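Local coordinates for protein transcription termination factor FttA (Pyrococcus horikoshii, PDB 3AF6) that probably terminates transcription genome-wide as a two-zinc ribonuclease of the metallo-beta-lactamase superfamily that cleaves the emerging RNA and degrades the released transcript, at residues A[343-348]-A[431-436]; A[146-151]-A[461-466]; A[367-372]-A[400-405]. All blocks are in the same frame, centred on the assembly; numbering follows the deposited sequence.

Interaction 1. Residues A[343-348]-A[431-436]; sequences GHILGS and MAVGRA. With ZN (zinc ion), chain I.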
ATOM      1  N   GLY A 343       4.721   3.957  -8.702  1.00 32.50           N
ATOM      2  CA  GLY A 343       4.238   3.215  -9.859  1.00 31.30           C
ATOM      3  C   GLY A 343       4.342   1.699  -9.762  1.00 30.55           C
ATOM      4  O   GLY A 343       4.339   0.998 -10.767  1.00 27.00           O
ATOM      5  N   HIS A 344       4.424   1.178  -8.544  1.00 32.28           N
ATOM      6  CA  HIS A 344       4.559  -0.264  -8.373  1.00 32.08           C
ATOM      7  C   HIS A 344       3.211  -0.987  -8.282  1.00 30.61           C
ATOM      8  O   HIS A 344       2.983  -1.947  -8.998  1.00 30.19           O
ATOM      9  CB  HIS A 344       5.419  -0.543  -7.151  1.00 34.24           C
ATOM     10  CG  HIS A 344       5.640  -1.995  -6.903  1.00 36.33           C
ATOM     11  ND1 HIS A 344       6.276  -2.812  -7.811  1.00 36.61           N
ATOM     12  CD2 HIS A 344       5.277  -2.786  -5.868  1.00 33.96           C
ATOM     13  CE1 HIS A 344       6.293  -4.048  -7.347  1.00 36.15           C
ATOM     14  NE2 HIS A 344       5.693  -4.059  -6.171  1.00 36.39           N
ATOM     15  N   ILE A 345       2.330  -0.534  -7.395  1.00 30.15           N
ATOM     16  CA  ILE A 345       0.987  -1.101  -7.268  1.00 31.20           C
ATOM     17  C   ILE A 345       0.114   0.004  -6.714  1.00 31.99           C
ATOM     18  O   ILE A 345       0.620   1.000  -6.188  1.00 30.81           O
ATOM     19  CB  ILE A 345       0.874  -2.298  -6.270  1.00 33.44           C
ATOM     20  CG1 ILE A 345       1.099  -1.808  -4.831  1.00 34.97           C
ATOM     21  CG2 ILE A 345       1.824  -3.421  -6.674  1.00 31.70           C
ATOM     22  CD1 ILE A 345       0.796  -2.841  -3.774  1.00 38.13           C
ATOM     23  N   LEU A 346      -1.197  -0.186  -6.816  1.00 32.19           N
ATOM     24  CA  LEU A 346      -2.140   0.790  -6.310  1.00 31.63           C
ATOM     25  C   LEU A 346      -1.663   1.276  -4.947  1.00 31.22           C
ATOM     26  O   LEU A 346      -1.442   0.478  -4.038  1.00 34.06           O
ATOM     27  CB  LEU A 346      -3.533   0.160  -6.174  1.00 31.92           C
ATOM     28  CG  LEU A 346      -4.614   1.150  -5.709  1.00 32.91           C
ATOM     29  CD1 LEU A 346      -4.990   2.079  -6.877  1.00 30.68           C
ATOM     30  CD2 LEU A 346      -5.831   0.404  -5.202  1.00 31.52           C
ATOM     31  N   GLY A 347      -1.492   2.583  -4.810  1.00 31.55           N
ATOM     32  CA  GLY A 347      -1.061   3.142  -3.539  1.00 27.85           C
ATOM     33  C   GLY A 347       0.430   3.151  -3.248  1.00 27.40           C
ATOM     34  O   GLY A 347       0.856   3.828  -2.308  1.00 27.88           O
ATOM     35  N   SER A 348       1.229   2.428  -4.034  1.00 26.01           N
ATOM     36  CA  SER A 348       2.674   2.373  -3.787  1.00 27.76           C
ATOM     37  C   SER A 348       3.328   3.751  -3.715  1.00 28.88           C
ATOM     38  O   SER A 348       3.080   4.618  -4.556  1.00 30.50           O
ATOM     39  CB  SER A 348       3.375   1.529  -4.850  1.00 27.55           C
ATOM     40  OG  SER A 348       3.559   2.248  -6.054  1.00 32.69           O
ATOM     41  N   MET A 431      -0.071 -12.426  -6.821  1.00 47.04           N
ATOM     42  CA  MET A 431      -0.593 -11.932  -5.550  1.00 48.11           C
ATOM     43  C   MET A 431      -1.909 -11.196  -5.826  1.00 46.06           C
ATOM     44  O   MET A 431      -2.080 -10.569  -6.881  1.00 44.44           O
ATOM     45  CB  MET A 431       0.413 -10.983  -4.852  1.00 50.99           C
ATOM     46  CG  MET A 431       1.687 -11.638  -4.305  1.00 52.26           C
ATOM     47  SD  MET A 431       1.366 -13.096  -3.241  1.00 61.22           S
ATOM     48  CE  MET A 431       1.265 -12.364  -1.523  1.00 57.29           C
ATOM     49  N   ALA A 432      -2.833 -11.285  -4.873  1.00 43.82           N
ATOM     50  CA  ALA A 432      -4.131 -10.639  -4.991  1.00 42.22           C
ATOM     51  C   ALA A 432      -3.992  -9.204  -5.489  1.00 42.22           C
ATOM     52  O   ALA A 432      -4.870  -8.705  -6.188  1.00 42.31           O
ATOM     53  CB  ALA A 432      -4.842 -10.659  -3.651  1.00 38.46           C
ATOM     54  N   VAL A 433      -2.894  -8.554  -5.113  1.00 41.46           N
ATOM     55  CA  VAL A 433      -2.615  -7.181  -5.510  1.00 42.33           C
ATOM     56  C   VAL A 433      -1.328  -7.132  -6.336  1.00 43.68           C
ATOM     57  O   VAL A 433      -0.358  -7.835  -6.041  1.00 43.35           O
ATOM     58  CB  VAL A 433      -2.431  -6.277  -4.286  1.00 43.23           C
ATOM     59  CG1 VAL A 433      -2.279  -4.826  -4.733  1.00 45.42           C
ATOM     60  CG2 VAL A 433      -3.604  -6.425  -3.359  1.00 41.80           C
ATOM     61  N   GLY A 434      -1.313  -6.298  -7.370  1.00 43.80           N
ATOM     62  CA  GLY A 434      -0.129  -6.214  -8.210  1.00 42.70           C
ATOM     63  C   GLY A 434      -0.326  -6.826  -9.592  1.00 42.46           C
ATOM     64  O   GLY A 434      -1.204  -6.396 -10.340  1.00 44.18           O
ATOM     65  N   ARG A 435       0.479  -7.833  -9.927  1.00 39.83           N
ATOM     66  CA  ARG A 435       0.396  -8.479 -11.229  1.00 39.20           C
ATOM     67  C   ARG A 435      -1.014  -8.905 -11.641  1.00 40.66           C
ATOM     68  O   ARG A 435      -1.377  -8.796 -12.817  1.00 41.34           O
ATOM     69  CB  ARG A 435       1.317  -9.707 -11.293  1.00 40.34           C
ATOM     70  CG  ARG A 435       2.823  -9.452 -11.074  1.00 43.13           C
ATOM     71  CD  ARG A 435       3.315  -8.143 -11.692  1.00 43.93           C
ATOM     72  NE  ARG A 435       3.094  -7.004 -10.797  1.00 44.52           N
ATOM     73  CZ  ARG A 435       2.718  -5.791 -11.197  1.00 43.97           C
ATOM     74  NH1 ARG A 435       2.511  -5.540 -12.486  1.00 42.53           N
ATOM     75  NH2 ARG A 435       2.548  -4.824 -10.305  1.00 41.34           N
ATOM     76  N   ALA A 436      -1.806  -9.390 -10.687  1.00 39.28           N
ATOM     77  CA  ALA A 436      -3.156  -9.846 -10.993  1.00 39.07           C
ATOM     78  C   ALA A 436      -3.941  -8.831 -11.825  1.00 39.72           C
ATOM     79  O   ALA A 436      -4.363  -9.134 -12.938  1.00 38.59           O
ATOM     80  CB  ALA A 436      -3.913 -10.163  -9.704  1.00 39.69           C
TER
HETATM   81 ZN    ZN I 657       5.881  -5.330  -4.023  1.00 91.68          ZN
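I345 meets V433, G434 and R435 where the metallo-beta-lactamase part of the fold faces the beta-CASP part, on the loop between strands 335-341 and 349-355 that carries the zinc ligand H344. The side chains of I345 and V433 cross at about a right angle, with CD1 of I345 3.8 Å from CG1 of V433. CG1 of I345 takes the crowded position between its backbone N and carbonyl carbon (chi1 68°), while CG2 of I345 turns to CA of G434, 3.7 Å away. G434 is the N-cap residue of helix 435-447, and its backbone conformation calls for glycine. R435 also crosses I345 at about a right angle, and CG2 of I345 lies in the guanidinium plane, at its edge, 4.0 Å from NH2 of R435. The same NH2 of R435 is 3.2 Å from the carbonyl O of H344, and NH1 is hydrogen-bonded to the carbonyl O of F591.

The imidazole of H344 extends from the loop with CG anti to the backbone N (chi1 -179°). Its NE2 binds zinc at 2.5 Å, a metal shared with H256 and H258, while ND1 is hydrogen-bonded to the carbonyl O of G593; together these two bonds fix the ring's rotation. The beta-CASP side supplies a second-shell contact as well, because the carbonyl O of V433 is hydrogen-bonded to NE2 of H258. Following H344 in the chain, a type II turn from I345 to S348 folds the loop back, and OG of S348 accepts the backbone N-H of H344 at 2.8 Å (N-H...O angle 149°).

Interaction 2. Residues A[146-151]-A[461-466]; sequences PPLQSQ and MIWEAT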
ATOM      1  N   PRO A 146     -18.749   3.373  -5.860  1.00 91.27           N
ATOM      2  CA  PRO A 146     -17.856   2.576  -6.705  1.00 88.21           C
ATOM      3  C   PRO A 146     -18.545   1.364  -7.333  1.00 84.67           C
ATOM      4  O   PRO A 146     -19.477   0.799  -6.762  1.00 84.11           O
ATOM      5  CB  PRO A 146     -16.728   2.190  -5.747  1.00 88.65           C
ATOM      6  CG  PRO A 146     -17.415   2.121  -4.427  1.00 89.87           C
ATOM      7  CD  PRO A 146     -18.295   3.352  -4.458  1.00 91.20           C
ATOM      8  N   PRO A 147     -18.087   0.956  -8.524  1.00 81.77           N
ATOM      9  CA  PRO A 147     -18.645  -0.186  -9.251  1.00 80.35           C
ATOM     10  C   PRO A 147     -18.614  -1.492  -8.473  1.00 79.34           C
ATOM     11  O   PRO A 147     -19.477  -2.353  -8.648  1.00 79.72           O
ATOM     12  CB  PRO A 147     -17.785  -0.242 -10.512  1.00 80.37           C
ATOM     13  CG  PRO A 147     -16.489   0.342 -10.068  1.00 80.55           C
ATOM     14  CD  PRO A 147     -16.932   1.514  -9.245  1.00 80.95           C
ATOM     15  N   LEU A 148     -17.616  -1.636  -7.611  1.00 77.75           N
ATOM     16  CA  LEU A 148     -17.467  -2.842  -6.814  1.00 75.40           C
ATOM     17  C   LEU A 148     -17.543  -2.502  -5.343  1.00 74.97           C
ATOM     18  O   LEU A 148     -17.098  -1.437  -4.919  1.00 74.90           O
ATOM     19  CB  LEU A 148     -16.121  -3.499  -7.111  1.00 74.89           C
ATOM     20  CG  LEU A 148     -15.889  -3.861  -8.576  1.00 74.48           C
ATOM     21  CD1 LEU A 148     -14.433  -4.229  -8.800  1.00 74.15           C
ATOM     22  CD2 LEU A 148     -16.808  -5.007  -8.956  1.00 75.56           C
ATOM     23  N   GLN A 149     -18.120  -3.409  -4.566  1.00 74.58           N
ATOM     24  CA  GLN A 149     -18.233  -3.213  -3.133  1.00 73.56           C
ATOM     25  C   GLN A 149     -17.125  -4.029  -2.478  1.00 71.72           C
ATOM     26  O   GLN A 149     -16.843  -5.155  -2.899  1.00 71.50           O
ATOM     27  CB  GLN A 149     -19.608  -3.665  -2.651  1.00 76.08           C
ATOM     28  CG  GLN A 149     -19.982  -5.078  -3.072  1.00 80.59           C
ATOM     29  CD  GLN A 149     -21.444  -5.405  -2.795  1.00 82.01           C
ATOM     30  OE1 GLN A 149     -22.346  -4.888  -3.460  1.00 82.85           O
ATOM     31  NE2 GLN A 149     -21.683  -6.258  -1.803  1.00 81.68           N
ATOM     32  N   SER A 150     -16.493  -3.447  -1.460  1.00 68.53           N
ATOM     33  CA  SER A 150     -15.388  -4.086  -0.750  1.00 65.43           C
ATOM     34  C   SER A 150     -15.660  -4.380   0.717  1.00 63.31           C
ATOM     35  O   SER A 150     -15.897  -3.466   1.509  1.00 62.85           O
ATOM     36  CB  SER A 150     -14.134  -3.205  -0.851  1.00 66.69           C
ATOM     37  OG  SER A 150     -13.191  -3.511   0.168  1.00 65.73           O
ATOM     38  N   GLN A 151     -15.613  -5.656   1.081  1.00 61.17           N
ATOM     39  CA  GLN A 151     -15.821  -6.049   2.469  1.00 60.30           C
ATOM     40  C   GLN A 151     -14.790  -5.300   3.298  1.00 57.24           C
ATOM     41  O   GLN A 151     -15.094  -4.758   4.365  1.00 56.29           O
ATOM     42  CB  GLN A 151     -15.607  -7.561   2.644  1.00 64.69           C
ATOM     43  CG  GLN A 151     -16.812  -8.438   2.303  1.00 71.04           C
ATOM     44  CD  GLN A 151     -16.487  -9.557   1.305  1.00 74.50           C
ATOM     45  OE1 GLN A 151     -16.546  -9.360   0.082  1.00 75.18           O
ATOM     46  NE2 GLN A 151     -16.139 -10.734   1.826  1.00 73.80           N
ATOM     47  N   MET A 461      -8.926 -13.869  -3.253  1.00 51.14           N
ATOM     48  CA  MET A 461      -9.058 -12.481  -2.826  1.00 49.61           C
ATOM     49  C   MET A 461      -8.581 -11.489  -3.892  1.00 45.91           C
ATOM     50  O   MET A 461      -8.427 -10.306  -3.630  1.00 45.26           O
ATOM     51  CB  MET A 461      -8.314 -12.256  -1.506  1.00 52.96           C
ATOM     52  CG  MET A 461      -8.937 -12.990  -0.326  1.00 57.21           C
ATOM     53  SD  MET A 461     -10.646 -12.463  -0.007  1.00 64.59           S
ATOM     54  CE  MET A 461     -11.622 -13.776  -0.880  1.00 64.14           C
ATOM     55  N   ILE A 462      -8.353 -11.989  -5.099  1.00 44.80           N
ATOM     56  CA  ILE A 462      -7.955 -11.153  -6.224  1.00 43.86           C
ATOM     57  C   ILE A 462      -9.123 -10.234  -6.562  1.00 44.84           C
ATOM     58  O   ILE A 462      -8.931  -9.068  -6.900  1.00 46.49           O
ATOM     59  CB  ILE A 462      -7.662 -11.988  -7.481  1.00 42.38           C
ATOM     60  CG1 ILE A 462      -6.384 -12.799  -7.291  1.00 39.53           C
ATOM     61  CG2 ILE A 462      -7.583 -11.081  -8.696  1.00 41.27           C
ATOM     62  CD1 ILE A 462      -5.983 -13.585  -8.529  1.00 41.81           C
ATOM     63  N   TRP A 463     -10.338 -10.767  -6.476  1.00 46.24           N
ATOM     64  CA  TRP A 463     -11.519  -9.975  -6.776  1.00 47.77           C
ATOM     65  C   TRP A 463     -11.732  -8.920  -5.706  1.00 47.21           C
ATOM     66  O   TRP A 463     -12.041  -7.768  -6.009  1.00 48.54           O
ATOM     67  CB  TRP A 463     -12.752 -10.865  -6.882  1.00 50.98           C
ATOM     68  CG  TRP A 463     -13.985 -10.113  -7.306  1.00 54.09           C
ATOM     69  CD1 TRP A 463     -15.077  -9.823  -6.536  1.00 53.52           C
ATOM     70  CD2 TRP A 463     -14.240  -9.542  -8.598  1.00 53.90           C
ATOM     71  NE1 TRP A 463     -15.996  -9.111  -7.270  1.00 54.40           N
ATOM     72  CE2 TRP A 463     -15.509  -8.924  -8.537  1.00 53.43           C
ATOM     73  CE3 TRP A 463     -13.519  -9.491  -9.798  1.00 53.20           C
ATOM     74  CZ2 TRP A 463     -16.075  -8.267  -9.630  1.00 53.13           C
ATOM     75  CZ3 TRP A 463     -14.082  -8.838 -10.885  1.00 53.70           C
ATOM     76  CH2 TRP A 463     -15.350  -8.235 -10.793  1.00 53.85           C
ATOM     77  N   GLU A 464     -11.560  -9.314  -4.452  1.00 47.61           N
ATOM     78  CA  GLU A 464     -11.713  -8.385  -3.341  1.00 46.08           C
ATOM     79  C   GLU A 464     -10.731  -7.239  -3.569  1.00 45.75           C
ATOM     80  O   GLU A 464     -11.090  -6.067  -3.437  1.00 44.96           O
ATOM     81  CB  GLU A 464     -11.430  -9.113  -2.023  1.00 47.93           C
ATOM     82  CG  GLU A 464     -11.648  -8.315  -0.745  1.00 52.08           C
ATOM     83  CD  GLU A 464     -12.683  -7.218  -0.888  1.00 57.21           C
ATOM     84  OE1 GLU A 464     -13.682  -7.416  -1.624  1.00 59.87           O
ATOM     85  OE2 GLU A 464     -12.501  -6.156  -0.244  1.00 57.74           O
ATOM     86  N   ALA A 465      -9.501  -7.578  -3.954  1.00 43.92           N
ATOM     87  CA  ALA A 465      -8.475  -6.571  -4.207  1.00 43.25           C
ATOM     88  C   ALA A 465      -8.871  -5.675  -5.375  1.00 43.59           C
ATOM     89  O   ALA A 465      -8.646  -4.457  -5.349  1.00 41.16           O
ATOM     90  CB  ALA A 465      -7.142  -7.241  -4.501  1.00 43.10           C
ATOM     91  N   THR A 466      -9.459  -6.281  -6.404  1.00 42.99           N
ATOM     92  CA  THR A 466      -9.873  -5.515  -7.568  1.00 42.05           C
ATOM     93  C   THR A 466     -10.939  -4.504  -7.165  1.00 42.84           C
ATOM     94  O   THR A 466     -11.034  -3.434  -7.753  1.00 44.26           O
ATOM     95  CB  THR A 466     -10.428  -6.420  -8.679  1.00 40.42           C
ATOM     96  OG1 THR A 466      -9.448  -7.402  -9.037  1.00 37.96           O
ATOM     97  CG2 THR A 466     -10.773  -5.593  -9.908  1.00 37.23           C
TER
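L148 is the first residue of 146-151 to reach W463 and T466, on the first turns of helix 462-471 in the beta-CASP region; the contact thus joins the archaeal KH region to that helix. The two methyls of L148 part. CD2 of L148 approaches the indole obliquely, 3.4 Å from CZ2 of W463, the two side chains crossing at about a right angle. CD1 of L148 is 3.6 Å from the carbonyl O of T466. A467 and T470 of the same helix, with L493 from a loop, also touch L148.

Q149 turns outward, and S150 then takes the N-cap position of helix 151-161. With OG anti to the backbone N (chi1 160°), OG of S150 donates to OE2 of E464 at 2.8 Å, and OE2 accepts on its syn lone pair, the side of the other carboxylate oxygen. OG of S150 also receives the N-H of I153 as the helix cap. The chain of E464 bends at chi2 on its way to this end, and its OE2 has a second partner in the hydroxyl of T152. At Q151 the backbone N is 3.4 Å from OE2 of E464, and the side chains of Q151 and E464 pass at a slant, with the amide and carboxylate planes 54° apart.

A carboxylate from one helix is therefore held by two hydroxyls at the N-terminal end of another, beside the apolar patch at L148. The partial positive charge of that helix end would be expected to stabilise the anionic form of E464.

Interaction 3. Residues A[367-372]-A[400-405]; sequences DFKFIP and DIQMPR. With ZN (zinc ion), chain J.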
ATOM      1  N   ASP A 367       9.420  -0.483  -3.746  1.00 37.40           N
ATOM      2  CA  ASP A 367       9.496  -1.109  -5.054  1.00 37.13           C
ATOM      3  C   ASP A 367       8.925  -0.082  -6.012  1.00 37.43           C
ATOM      4  O   ASP A 367       7.937   0.591  -5.690  1.00 36.75           O
ATOM      5  CB  ASP A 367       8.676  -2.393  -5.086  1.00 41.38           C
ATOM      6  CG  ASP A 367       9.379  -3.550  -4.407  1.00 43.01           C
ATOM      7  OD1 ASP A 367       8.686  -4.499  -4.006  1.00 45.55           O
ATOM      8  OD2 ASP A 367      10.620  -3.522  -4.283  1.00 47.02           O
ATOM      9  N   PHE A 368       9.555   0.063  -7.175  1.00 35.66           N
ATOM     10  CA  PHE A 368       9.078   1.028  -8.151  1.00 34.08           C
ATOM     11  C   PHE A 368       9.275   0.598  -9.587  1.00 33.08           C
ATOM     12  O   PHE A 368      10.091  -0.262  -9.896  1.00 33.86           O
ATOM     13  CB  PHE A 368       9.736   2.402  -7.936  1.00 33.87           C
ATOM     14  CG  PHE A 368      11.170   2.487  -8.405  1.00 32.84           C
ATOM     15  CD1 PHE A 368      12.210   1.978  -7.622  1.00 27.91           C
ATOM     16  CD2 PHE A 368      11.483   3.120  -9.617  1.00 31.56           C
ATOM     17  CE1 PHE A 368      13.531   2.102  -8.024  1.00 26.71           C
ATOM     18  CE2 PHE A 368      12.812   3.250 -10.033  1.00 30.08           C
ATOM     19  CZ  PHE A 368      13.839   2.741  -9.232  1.00 28.62           C
ATOM     20  N   LYS A 369       8.503   1.217 -10.462  1.00 32.93           N
ATOM     21  CA  LYS A 369       8.556   0.933 -11.887  1.00 33.85           C
ATOM     22  C   LYS A 369       8.786   2.306 -12.541  1.00 33.11           C
ATOM     23  O   LYS A 369       8.174   3.296 -12.136  1.00 31.54           O
ATOM     24  CB  LYS A 369       7.221   0.296 -12.314  1.00 32.64           C
ATOM     25  CG  LYS A 369       7.170  -0.252 -13.732  1.00 32.23           C
ATOM     26  CD  LYS A 369       8.088  -1.445 -13.961  1.00 33.06           C
ATOM     27  CE  LYS A 369       8.153  -1.765 -15.457  1.00 34.30           C
ATOM     28  NZ  LYS A 369       8.915  -2.992 -15.787  1.00 35.84           N
ATOM     29  N   PHE A 370       9.674   2.389 -13.528  1.00 33.59           N
ATOM     30  CA  PHE A 370       9.928   3.699 -14.135  1.00 35.05           C
ATOM     31  C   PHE A 370       9.541   3.852 -15.613  1.00 36.18           C
ATOM     32  O   PHE A 370      10.224   4.521 -16.388  1.00 36.65           O
ATOM     33  CB  PHE A 370      11.392   4.102 -13.914  1.00 32.97           C
ATOM     34  CG  PHE A 370      11.637   5.590 -13.991  1.00 31.46           C
ATOM     35  CD1 PHE A 370      10.743   6.489 -13.399  1.00 28.81           C
ATOM     36  CD2 PHE A 370      12.772   6.092 -14.639  1.00 28.92           C
ATOM     37  CE1 PHE A 370      10.974   7.864 -13.449  1.00 27.50           C
ATOM     38  CE2 PHE A 370      13.014   7.462 -14.697  1.00 28.27           C
ATOM     39  CZ  PHE A 370      12.113   8.356 -14.099  1.00 27.03           C
ATOM     40  N   ILE A 371       8.448   3.195 -15.989  1.00 37.01           N
ATOM     41  CA  ILE A 371       7.874   3.284 -17.325  1.00 38.33           C
ATOM     42  C   ILE A 371       6.386   3.096 -17.066  1.00 40.23           C
ATOM     43  O   ILE A 371       5.999   2.630 -15.996  1.00 40.44           O
ATOM     44  CB  ILE A 371       8.370   2.179 -18.304  1.00 35.93           C
ATOM     45  CG1 ILE A 371       7.958   0.794 -17.798  1.00 35.73           C
ATOM     46  CG2 ILE A 371       9.871   2.323 -18.529  1.00 31.30           C
ATOM     47  CD1 ILE A 371       8.400  -0.357 -18.712  1.00 29.63           C
ATOM     48  N   PRO A 372       5.530   3.467 -18.031  1.00 41.54           N
ATOM     49  CA  PRO A 372       4.093   3.295 -17.794  1.00 39.81           C
ATOM     50  C   PRO A 372       3.647   1.842 -17.805  1.00 37.74           C
ATOM     51  O   PRO A 372       4.347   0.964 -18.309  1.00 38.15           O
ATOM     52  CB  PRO A 372       3.459   4.080 -18.936  1.00 38.35           C
ATOM     53  CG  PRO A 372       4.508   5.083 -19.295  1.00 40.49           C
ATOM     54  CD  PRO A 372       5.758   4.263 -19.246  1.00 39.53           C
ATOM     55  N   ASP A 400      19.796  -8.058 -16.223  1.00 45.88           N
ATOM     56  CA  ASP A 400      18.405  -8.169 -15.814  1.00 42.21           C
ATOM     57  C   ASP A 400      17.478  -7.240 -16.573  1.00 40.24           C
ATOM     58  O   ASP A 400      16.855  -6.355 -15.992  1.00 37.66           O
ATOM     59  CB  ASP A 400      18.258  -7.938 -14.306  1.00 43.18           C
ATOM     60  CG  ASP A 400      19.005  -8.974 -13.488  1.00 43.81           C
ATOM     61  OD1 ASP A 400      19.259 -10.080 -14.007  1.00 44.27           O
ATOM     62  OD2 ASP A 400      19.334  -8.691 -12.325  1.00 44.55           O
ATOM     63  N   ILE A 401      17.404  -7.448 -17.885  1.00 39.64           N
ATOM     64  CA  ILE A 401      16.521  -6.667 -18.737  1.00 39.11           C
ATOM     65  C   ILE A 401      15.240  -7.474 -18.912  1.00 39.09           C
ATOM     66  O   ILE A 401      15.272  -8.629 -19.341  1.00 37.21           O
ATOM     67  CB  ILE A 401      17.136  -6.395 -20.142  1.00 38.97           C
ATOM     68  CG1 ILE A 401      18.212  -5.311 -20.055  1.00 38.89           C
ATOM     69  CG2 ILE A 401      16.061  -5.948 -21.106  1.00 36.81           C
ATOM     70  CD1 ILE A 401      19.536  -5.811 -19.555  1.00 41.33           C
ATOM     71  N   GLN A 402      14.113  -6.869 -18.557  1.00 39.35           N
ATOM     72  CA  GLN A 402      12.839  -7.549 -18.709  1.00 40.19           C
ATOM     73  C   GLN A 402      12.410  -7.460 -20.156  1.00 40.37           C
ATOM     74  O   GLN A 402      12.820  -6.567 -20.894  1.00 41.77           O
ATOM     75  CB  GLN A 402      11.775  -6.917 -17.815  1.00 38.93           C
ATOM     76  CG  GLN A 402      12.037  -7.129 -16.343  1.00 41.64           C
ATOM     77  CD  GLN A 402      11.279  -6.169 -15.459  1.00 41.37           C
ATOM     78  OE1 GLN A 402      11.456  -6.168 -14.239  1.00 44.32           O
ATOM     79  NE2 GLN A 402      10.434  -5.344 -16.062  1.00 38.17           N
ATOM     80  N   MET A 403      11.584  -8.413 -20.548  1.00 42.32           N
ATOM     81  CA  MET A 403      11.039  -8.512 -21.891  1.00 43.25           C
ATOM     82  C   MET A 403      10.113  -7.317 -22.162  1.00 43.46           C
ATOM     83  O   MET A 403       9.337  -6.919 -21.293  1.00 44.80           O
ATOM     84  CB  MET A 403      10.262  -9.826 -21.962  1.00 45.54           C
ATOM     85  CG  MET A 403       9.555 -10.147 -23.251  1.00 52.97           C
ATOM     86  SD  MET A 403       8.629 -11.695 -23.029  1.00 57.94           S
ATOM     87  CE  MET A 403       9.903 -12.911 -23.382  1.00 55.09           C
ATOM     88  N   PRO A 404      10.190  -6.721 -23.363  1.00 42.13           N
ATOM     89  CA  PRO A 404       9.330  -5.579 -23.703  1.00 42.48           C
ATOM     90  C   PRO A 404       7.857  -5.920 -23.446  1.00 44.27           C
ATOM     91  O   PRO A 404       7.401  -7.001 -23.813  1.00 42.77           O
ATOM     92  CB  PRO A 404       9.611  -5.370 -25.186  1.00 39.16           C
ATOM     93  CG  PRO A 404      11.027  -5.788 -25.318  1.00 40.21           C
ATOM     94  CD  PRO A 404      11.087  -7.048 -24.481  1.00 42.51           C
ATOM     95  N   ARG A 405       7.123  -4.993 -22.832  1.00 47.14           N
ATOM     96  CA  ARG A 405       5.712  -5.189 -22.497  1.00 51.49           C
ATOM     97  C   ARG A 405       4.848  -5.776 -23.603  1.00 53.02           C
ATOM     98  O   ARG A 405       3.985  -6.613 -23.346  1.00 53.94           O
ATOM     99  CB  ARG A 405       5.075  -3.870 -22.035  1.00 54.76           C
ATOM    100  CG  ARG A 405       5.990  -2.992 -21.171  1.00 61.36           C
ATOM    101  CD  ARG A 405       5.225  -2.183 -20.106  1.00 63.83           C
ATOM    102  NE  ARG A 405       5.534  -2.678 -18.764  1.00 66.39           N
ATOM    103  CZ  ARG A 405       4.769  -3.514 -18.064  1.00 67.69           C
ATOM    104  NH1 ARG A 405       3.618  -3.953 -18.566  1.00 67.84           N
ATOM    105  NH2 ARG A 405       5.176  -3.937 -16.870  1.00 65.45           N
TER
HETATM  106 ZN    ZN J 658       9.142  -6.069  -2.076  1.00125.50          ZN
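The loop of the bridging aspartate of the two-zinc site, D367, runs on into K369 and I371, which meet Q402, in the loop leading to helix 405-420 of the beta-CASP region, and R405, the first residue of that helix. K369 leaves its backbone with CG anti to the N (chi1 -172°), and its ammonium approaches Q402 tip to tip. NZ of K369 lies 2.8 Å from the atom modelled as NE2 of Q402, but that amide is probably turned over, and in the reversed orientation the pair may be a hydrogen bond. The ammonium is otherwise satisfied by a salt bridge to E599 and a hydrogen bond to the carbonyl O of H594.

K369 and R405 also point tip to tip, with NZ of K369 4.0 Å from NH2 of R405. E599 probably offsets part of this like-charge repulsion. Further along, CD1 of I371 sits in the plane of the R405 guanidinium, at its edge, 3.7 Å from NE of R405. The arginine chain bends at chi2 and chi3, and CD of R405 lies 3.7 Å from the carbonyl O of P372.

At the other end of the loop, OD1 of D367 binds zinc at 2.5 Å, alongside D260, H261 and H618, and D367 is also a ligand of the other zinc, the one held by H256, H258 and H344. An aspartate shared by both metals is typical of the dinuclear zinc site of metallo-beta-lactamase-fold nucleases.

How the interactions relate
From the N terminus, the chain first passes 146-151, in the KH region between strand 140-144 and helix 151-161, which waits some 310 residues for 461-466; interaction 2 therefore closes the longest loop. Inside it, 343-348 later returns to 431-436 in interaction 1, and inside that loop again 367-372 meets 400-405, closing interaction 3 over 28 residues. The three are fully nested and none crosses another. Interactions 1 and 3 both join the metallo-beta-lactamase part to the beta-CASP part, and touch each other where H344 packs on D367 and F368. Interaction 2 ties the KH region to the beta-CASP part and touches interaction 1 through A432, V433 and A465, but lies about 16 Å (nearest atoms) from interaction 3.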